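Local coordinates for protein queuine lyase (PDB 6P78) that probably cleaves a C-N bond of queuine as a radical SAM enzyme, binding a [4Fe-4S] cluster, S-adenosylmethionine and queuine, at residues E72-I77 and I100-K105; S91-P96 and K128-K133. One frame throughout, in Å; residues are numbered along the deposited sequence.

Contact 1: residues E72-I77 and I100-K105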
loop_
_atom_site.group_PDB
_atom_site.type_symbol
_atom_site.label_atom_id
_atom_site.label_comp_id
_atom_site.label_asym_id
_atom_site.label_seq_id
_atom_site.Cartn_x
_atom_site.Cartn_y
_atom_site.Cartn_z
ATOM N N GLU A 72 -11.312 13.667 12.009
ATOM C CA GLU A 72 -12.220 12.804 12.761
ATOM C C GLU A 72 -11.730 11.366 12.808
ATOM O O GLU A 72 -12.018 10.646 13.775
ATOM C CB GLU A 72 -13.633 12.867 12.181
ATOM C CG GLU A 72 -14.182 14.277 12.119
ATOM C CD GLU A 72 -14.373 14.880 13.508
ATOM O OE1 GLU A 72 -13.900 16.019 13.728
ATOM O OE2 GLU A 72 -14.973 14.211 14.388
ATOM N N VAL A 73 -10.998 10.931 11.780
ATOM C CA VAL A 73 -10.413 9.598 11.806
ATOM C C VAL A 73 -9.239 9.559 12.769
ATOM O O VAL A 73 -9.106 8.629 13.579
ATOM C CB VAL A 73 -9.981 9.185 10.392
ATOM C CG1 VAL A 73 -9.398 7.777 10.430
ATOM C CG2 VAL A 73 -11.165 9.290 9.435
ATOM N N LEU A 74 -8.376 10.575 12.698
ATOM C CA LEU A 74 -7.150 10.597 13.489
ATOM C C LEU A 74 -7.446 10.642 14.983
ATOM O O LEU A 74 -6.648 10.152 15.785
ATOM C CB LEU A 74 -6.283 11.791 13.094
ATOM C CG LEU A 74 -5.652 11.719 11.696
ATOM C CD1 LEU A 74 -4.862 12.967 11.474
ATOM C CD2 LEU A 74 -4.762 10.521 11.601
ATOM N N ASN A 75 -8.584 11.221 15.373
ATOM C CA ASN A 75 -8.990 11.200 16.777
ATOM C C ASN A 75 -9.099 9.796 17.354
ATOM O O ASN A 75 -9.072 9.639 18.583
ATOM C CB ASN A 75 -10.337 11.892 16.929
ATOM C CG ASN A 75 -10.244 13.380 16.776
ATOM O OD1 ASN A 75 -9.162 13.961 16.888
ATOM N ND2 ASN A 75 -11.389 14.018 16.540
ATOM N N LYS A 76 -9.259 8.777 16.515
ATOM C CA LYS A 76 -9.437 7.428 17.027
ATOM C C LYS A 76 -8.126 6.720 17.322
ATOM O O LYS A 76 -8.158 5.642 17.930
ATOM C CB LYS A 76 -10.252 6.590 16.039
ATOM C CG LYS A 76 -11.659 7.114 15.857
ATOM C CD LYS A 76 -12.462 6.294 14.860
ATOM C CE LYS A 76 -13.810 6.955 14.607
ATOM N NZ LYS A 76 -14.463 6.369 13.414
ATOM N N ILE A 77 -6.988 7.257 16.870
ATOM C CA ILE A 77 -5.716 6.571 17.069
ATOM C C ILE A 77 -5.314 6.627 18.540
ATOM O O ILE A 77 -5.309 7.695 19.165
ATOM C CB ILE A 77 -4.631 7.186 16.184
ATOM C CG1 ILE A 77 -5.013 6.989 14.713
ATOM C CG2 ILE A 77 -3.286 6.539 16.486
ATOM C CD1 ILE A 77 -4.050 7.600 13.746
ATOM N N ILE A 100 -0.652 15.629 7.785
ATOM C CA ILE A 100 0.687 15.092 8.007
ATOM C C ILE A 100 1.251 15.574 9.340
ATOM O O ILE A 100 1.799 14.782 10.118
ATOM C CB ILE A 100 1.610 15.462 6.833
ATOM C CG1 ILE A 100 1.154 14.726 5.572
ATOM C CG2 ILE A 100 3.042 15.100 7.175
ATOM C CD1 ILE A 100 1.880 15.165 4.304
ATOM N N GLU A 101 1.112 16.866 9.640
ATOM C CA GLU A 101 1.663 17.337 10.908
ATOM C C GLU A 101 0.899 16.779 12.105
ATOM O O GLU A 101 1.494 16.568 13.168
ATOM C CB GLU A 101 1.711 18.857 10.945
ATOM C CG GLU A 101 2.378 19.451 9.711
ATOM C CD GLU A 101 3.834 19.841 9.953
ATOM O OE1 GLU A 101 4.493 19.164 10.784
ATOM O OE2 GLU A 101 4.307 20.821 9.318
ATOM N N ARG A 102 -0.396 16.504 11.964
ATOM C CA ARG A 102 -1.091 15.847 13.071
ATOM C C ARG A 102 -0.601 14.414 13.272
ATOM O O ARG A 102 -0.427 13.963 14.411
ATOM C CB ARG A 102 -2.601 15.856 12.864
ATOM C CG ARG A 102 -3.341 15.052 13.940
ATOM C CD ARG A 102 -4.368 15.849 14.664
ATOM N NE ARG A 102 -4.819 15.167 15.871
ATOM C CZ ARG A 102 -6.056 14.722 16.064
ATOM N NH1 ARG A 102 -6.976 14.881 15.124
ATOM N NH2 ARG A 102 -6.377 14.121 17.205
ATOM N N ILE A 103 -0.380 13.674 12.186
ATOM C CA ILE A 103 0.161 12.324 12.323
ATOM C C ILE A 103 1.496 12.363 13.058
ATOM O O ILE A 103 1.751 11.557 13.958
ATOM C CB ILE A 103 0.294 11.660 10.940
ATOM C CG1 ILE A 103 -1.096 11.412 10.346
ATOM C CG2 ILE A 103 1.082 10.358 11.056
ATOM C CD1 ILE A 103 -1.074 11.189 8.824
ATOM N N TYR A 104 2.353 13.321 12.708
ATOM C CA TYR A 104 3.630 13.473 13.399
ATOM C C TYR A 104 3.417 13.713 14.889
ATOM O O TYR A 104 4.091 13.110 15.732
ATOM C CB TYR A 104 4.410 14.623 12.768
ATOM C CG TYR A 104 5.681 15.004 13.479
ATOM C CD1 TYR A 104 6.836 14.253 13.320
ATOM C CD2 TYR A 104 5.733 16.130 14.297
ATOM C CE1 TYR A 104 8.006 14.602 13.958
ATOM C CE2 TYR A 104 6.902 16.489 14.945
ATOM C CZ TYR A 104 8.034 15.717 14.775
ATOM O OH TYR A 104 9.200 16.059 15.419
ATOM N N LYS A 105 2.473 14.593 15.227
ATOM C CA LYS A 105 2.167 14.861 16.627
ATOM C C LYS A 105 1.698 13.597 17.331
ATOM O O LYS A 105 2.161 13.271 18.432
ATOM C CB LYS A 105 1.094 15.943 16.724
ATOM C CG LYS A 105 1.595 17.367 16.609
ATOM C CD LYS A 105 0.409 18.296 16.321
ATOM C CE LYS A 105 0.796 19.759 16.363
ATOM N NZ LYS A 105 0.661 20.379 15.009
#

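Contact 2: residues S91-P96 and K128-K133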
loop_
_atom_site.group_PDB
_atom_site.type_symbol
_atom_site.label_atom_id
_atom_site.label_comp_id
_atom_site.label_asym_id
_atom_site.label_seq_id
_atom_site.Cartn_x
_atom_site.Cartn_y
_atom_site.Cartn_z
ATOM N N SER A 91 -0.382 8.540 -2.492
ATOM C CA SER A 91 0.849 8.491 -1.726
ATOM C C SER A 91 0.719 9.403 -0.529
ATOM O O SER A 91 -0.006 10.396 -0.571
ATOM C CB SER A 91 2.045 8.928 -2.553
ATOM O OG SER A 91 2.136 8.144 -3.739
ATOM N N PHE A 92 1.464 9.053 0.519
ATOM C CA PHE A 92 1.416 9.799 1.782
ATOM C C PHE A 92 1.589 11.300 1.577
ATOM O O PHE A 92 0.958 12.107 2.275
ATOM C CB PHE A 92 2.508 9.252 2.704
ATOM C CG PHE A 92 2.474 9.813 4.108
ATOM C CD1 PHE A 92 1.650 9.253 5.063
ATOM C CD2 PHE A 92 3.318 10.849 4.462
ATOM C CE1 PHE A 92 1.618 9.753 6.360
ATOM C CE2 PHE A 92 3.312 11.349 5.758
ATOM C CZ PHE A 92 2.467 10.796 6.706
ATOM N N PHE A 93 2.449 11.693 0.635
ATOM C CA PHE A 93 2.784 13.096 0.417
ATOM C C PHE A 93 1.613 13.918 -0.100
ATOM O O PHE A 93 1.674 15.147 -0.039
ATOM C CB PHE A 93 3.986 13.198 -0.544
ATOM C CG PHE A 93 5.195 12.465 -0.039
ATOM C CD1 PHE A 93 6.024 13.045 0.915
ATOM C CD2 PHE A 93 5.478 11.176 -0.470
ATOM C CE1 PHE A 93 7.129 12.367 1.415
ATOM C CE2 PHE A 93 6.566 10.475 0.041
ATOM C CZ PHE A 93 7.402 11.069 0.975
ATOM N N GLU A 94 0.543 13.283 -0.563
ATOM C CA GLU A 94 -0.617 14.002 -1.072
ATOM C C GLU A 94 -1.609 14.331 0.037
ATOM O O GLU A 94 -2.614 14.988 -0.225
ATOM C CB GLU A 94 -1.298 13.189 -2.176
ATOM C CG GLU A 94 -0.453 13.188 -3.455
ATOM C CD GLU A 94 -0.394 11.847 -4.165
ATOM O OE1 GLU A 94 -1.148 10.938 -3.803
ATOM O OE2 GLU A 94 0.419 11.713 -5.099
ATOM N N LEU A 95 -1.342 13.889 1.254
ATOM C CA LEU A 95 -2.201 14.271 2.372
ATOM C C LEU A 95 -2.086 15.768 2.632
ATOM O O LEU A 95 -1.065 16.382 2.327
ATOM C CB LEU A 95 -1.814 13.506 3.630
ATOM C CG LEU A 95 -2.128 12.019 3.586
ATOM C CD1 LEU A 95 -1.436 11.315 4.733
ATOM C CD2 LEU A 95 -3.636 11.803 3.626
ATOM N N PRO A 96 -3.136 16.381 3.185
ATOM C CA PRO A 96 -3.038 17.785 3.587
ATOM C C PRO A 96 -1.835 17.976 4.501
ATOM O O PRO A 96 -1.456 17.080 5.263
ATOM C CB PRO A 96 -4.356 18.040 4.338
ATOM C CG PRO A 96 -5.308 17.004 3.810
ATOM C CD PRO A 96 -4.477 15.811 3.392
ATOM N N LYS A 128 13.808 9.983 2.027
ATOM C CA LYS A 128 14.867 10.196 3.011
ATOM C C LYS A 128 14.523 11.342 3.960
ATOM O O LYS A 128 14.701 11.230 5.178
ATOM C CB LYS A 128 16.199 10.464 2.306
ATOM C CG LYS A 128 17.321 10.867 3.251
ATOM C CD LYS A 128 18.722 10.700 2.626
ATOM C CE LYS A 128 18.711 10.671 1.095
ATOM N NZ LYS A 128 18.474 12.018 0.492
ATOM N N ALA A 129 14.038 12.464 3.416
ATOM C CA ALA A 129 13.697 13.598 4.269
ATOM C C ALA A 129 12.527 13.275 5.187
ATOM O O ALA A 129 12.475 13.778 6.315
ATOM C CB ALA A 129 13.377 14.826 3.419
ATOM N N LEU A 130 11.575 12.462 4.715
ATOM C CA LEU A 130 10.475 12.029 5.567
ATOM C C LEU A 130 10.987 11.178 6.717
ATOM O O LEU A 130 10.594 11.387 7.868
ATOM C CB LEU A 130 9.434 11.261 4.754
ATOM C CG LEU A 130 8.148 10.998 5.543
ATOM C CD1 LEU A 130 7.483 12.320 5.902
ATOM C CD2 LEU A 130 7.211 10.161 4.744
ATOM N N ARG A 131 11.888 10.235 6.429
ATOM C CA ARG A 131 12.468 9.417 7.489
ATOM C C ARG A 131 13.152 10.286 8.529
ATOM O O ARG A 131 12.985 10.072 9.736
ATOM C CB ARG A 131 13.465 8.415 6.905
ATOM C CG ARG A 131 12.859 7.294 6.060
ATOM C CD ARG A 131 13.931 6.281 5.623
ATOM N NE ARG A 131 13.440 5.329 4.616
ATOM C CZ ARG A 131 12.678 4.264 4.882
ATOM N NH1 ARG A 131 12.311 3.999 6.141
ATOM N NH2 ARG A 131 12.290 3.450 3.887
ATOM N N GLU A 132 13.921 11.279 8.078
ATOM C CA GLU A 132 14.656 12.122 9.015
ATOM C C GLU A 132 13.723 12.989 9.837
ATOM O O GLU A 132 14.038 13.309 10.984
ATOM C CB GLU A 132 15.665 12.989 8.265
ATOM C CG GLU A 132 16.709 12.152 7.545
ATOM C CD GLU A 132 17.865 12.971 7.005
ATOM O OE1 GLU A 132 18.480 12.536 6.003
ATOM O OE2 GLU A 132 18.163 14.040 7.587
ATOM N N LYS A 133 12.586 13.390 9.274
ATOM C CA LYS A 133 11.656 14.206 10.045
ATOM C C LYS A 133 10.969 13.373 11.119
ATOM O O LYS A 133 10.908 13.777 12.284
ATOM C CB LYS A 133 10.617 14.849 9.128
ATOM C CG LYS A 133 9.697 15.814 9.878
ATOM C CD LYS A 133 8.435 16.126 9.096
ATOM C CE LYS A 133 7.491 16.996 9.933
ATOM N NZ LYS A 133 6.190 17.252 9.252
#

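Contact 1: residues E72-I77 and I100-K105
Leu74 and Arg102 join two neighbouring helices, 63-74 and 97-109, on one side of the beta/alpha sheet of the radical SAM core; each helix is followed, after a loop, by the next strand (83-87 and 114-118). The apolar part centres on Leu74, which lies beside the aliphatic stretch of Arg102 and runs the other way: Leu74 CD1 is 3.6 Å from Arg102 CG, while Leu74 CB lies over one face of the guanidinium. The other methyl, Leu74 CD2, meets Ile103 CG1 at 4.0 Å, these two side chains crossing at about a right angle. Thr99 and Ile106 of helix 97-109 also touch Leu74, and Ile103 continues inward to Val86 of strand 83-87, so the apolar side of the contact merges with the layer between helices and sheet.

The polar part involves the exposed Asn75 and the partly exposed Arg102. Arg102 CG is anti to the backbone N (chi1 174°), and a bend at chi2 carries the guanidinium across to Asn75, in a type I turn from Leu74 to Ile77. A salt bridge from Arg102 NH1 to Asp71 adds a charged partner and helps fix the group's rotation. Both terminal nitrogens of Arg102 converge on one oxygen close to the guanidinium plane, the amide being turned 59° from it: Arg102 NH2 reaches Asn75 OD1 at 2.8 Å in the carbonyl plane, whereas Arg102 NH1, 3.0 Å from Asn75 OD1, sits above that plane.

Contact 2: residues S91-P96 and K128-K133
A small, buried apolar contact joins the loop after strand 83-87 to helix 127-134 in the beta/alpha layer of the radical SAM core, where both phenylalanines of a short 3-10 turn meet a single leucine. Residues 92-94 form the turn, and Pro96 is the N-cap of the helix that follows, 97-109. From the other side, Leu130 points at the loop, its CG anti to the backbone N (chi1 -170°), and sends one methyl toward both rings. Leu130 CD2 is 3.9 Å from Phe93 CZ and 4.0 Å from Phe92 CD2, meeting each ring obliquely. Phe93 reaches it with the far end of its ring, approaching from the opposite direction, whereas Phe92 offers an ortho carbon.

Neighbours extend this apolar cluster: Ile117 of strand 114-118 touches both Phe92 and Leu130, Ile100 and Ile103 of helix 97-109 pack on Phe92, and the ring of Phe93 stacks with Tyr123.

The loop lies close to the active site: Ser91 touches the bound S-adenosylmethionine, and the side chain of Phe92 comes within about 9 Å of that cofactor at the nearest atoms. The contact with Leu130 thus joins helix 127-134 to a loop that also touches the cofactor. Polar bonds hold the turn in shape. The Glu94 side chain folds back to the backbone N of Ser91, while its OE2 bonds Tyr123 OH and Ile46 N. Glu94 N bonds Ser91 O at 2.9 Å, and the side chain returns the grip: Ser91 N gives an almost straight bond (177°) to Glu94 OE1, 2.8 Å away, from above the carboxylate plane.

Both contacts involve the region around helix 97-109, but at different depths. Contact 1 ties that helix to its predecessor at the periphery, about 19 Å (centre to centre) from the middle of the chain and away from the annotated sites; it combines apolar packing with an arginine-amide hydrogen-bond pair. Contact 2 is buried and purely apolar between its segments, nearer the middle of the chain (about 14 Å, centre to centre), on a loop that reaches the cofactor through Ser91. The two meet directly: Lys133 forms a salt bridge with Glu101 and a cation-pi contact with Tyr104, linking helices 127-134 and 97-109, while Ile100 CD1 packs against the backbone oxygens of Phe92 and Leu95.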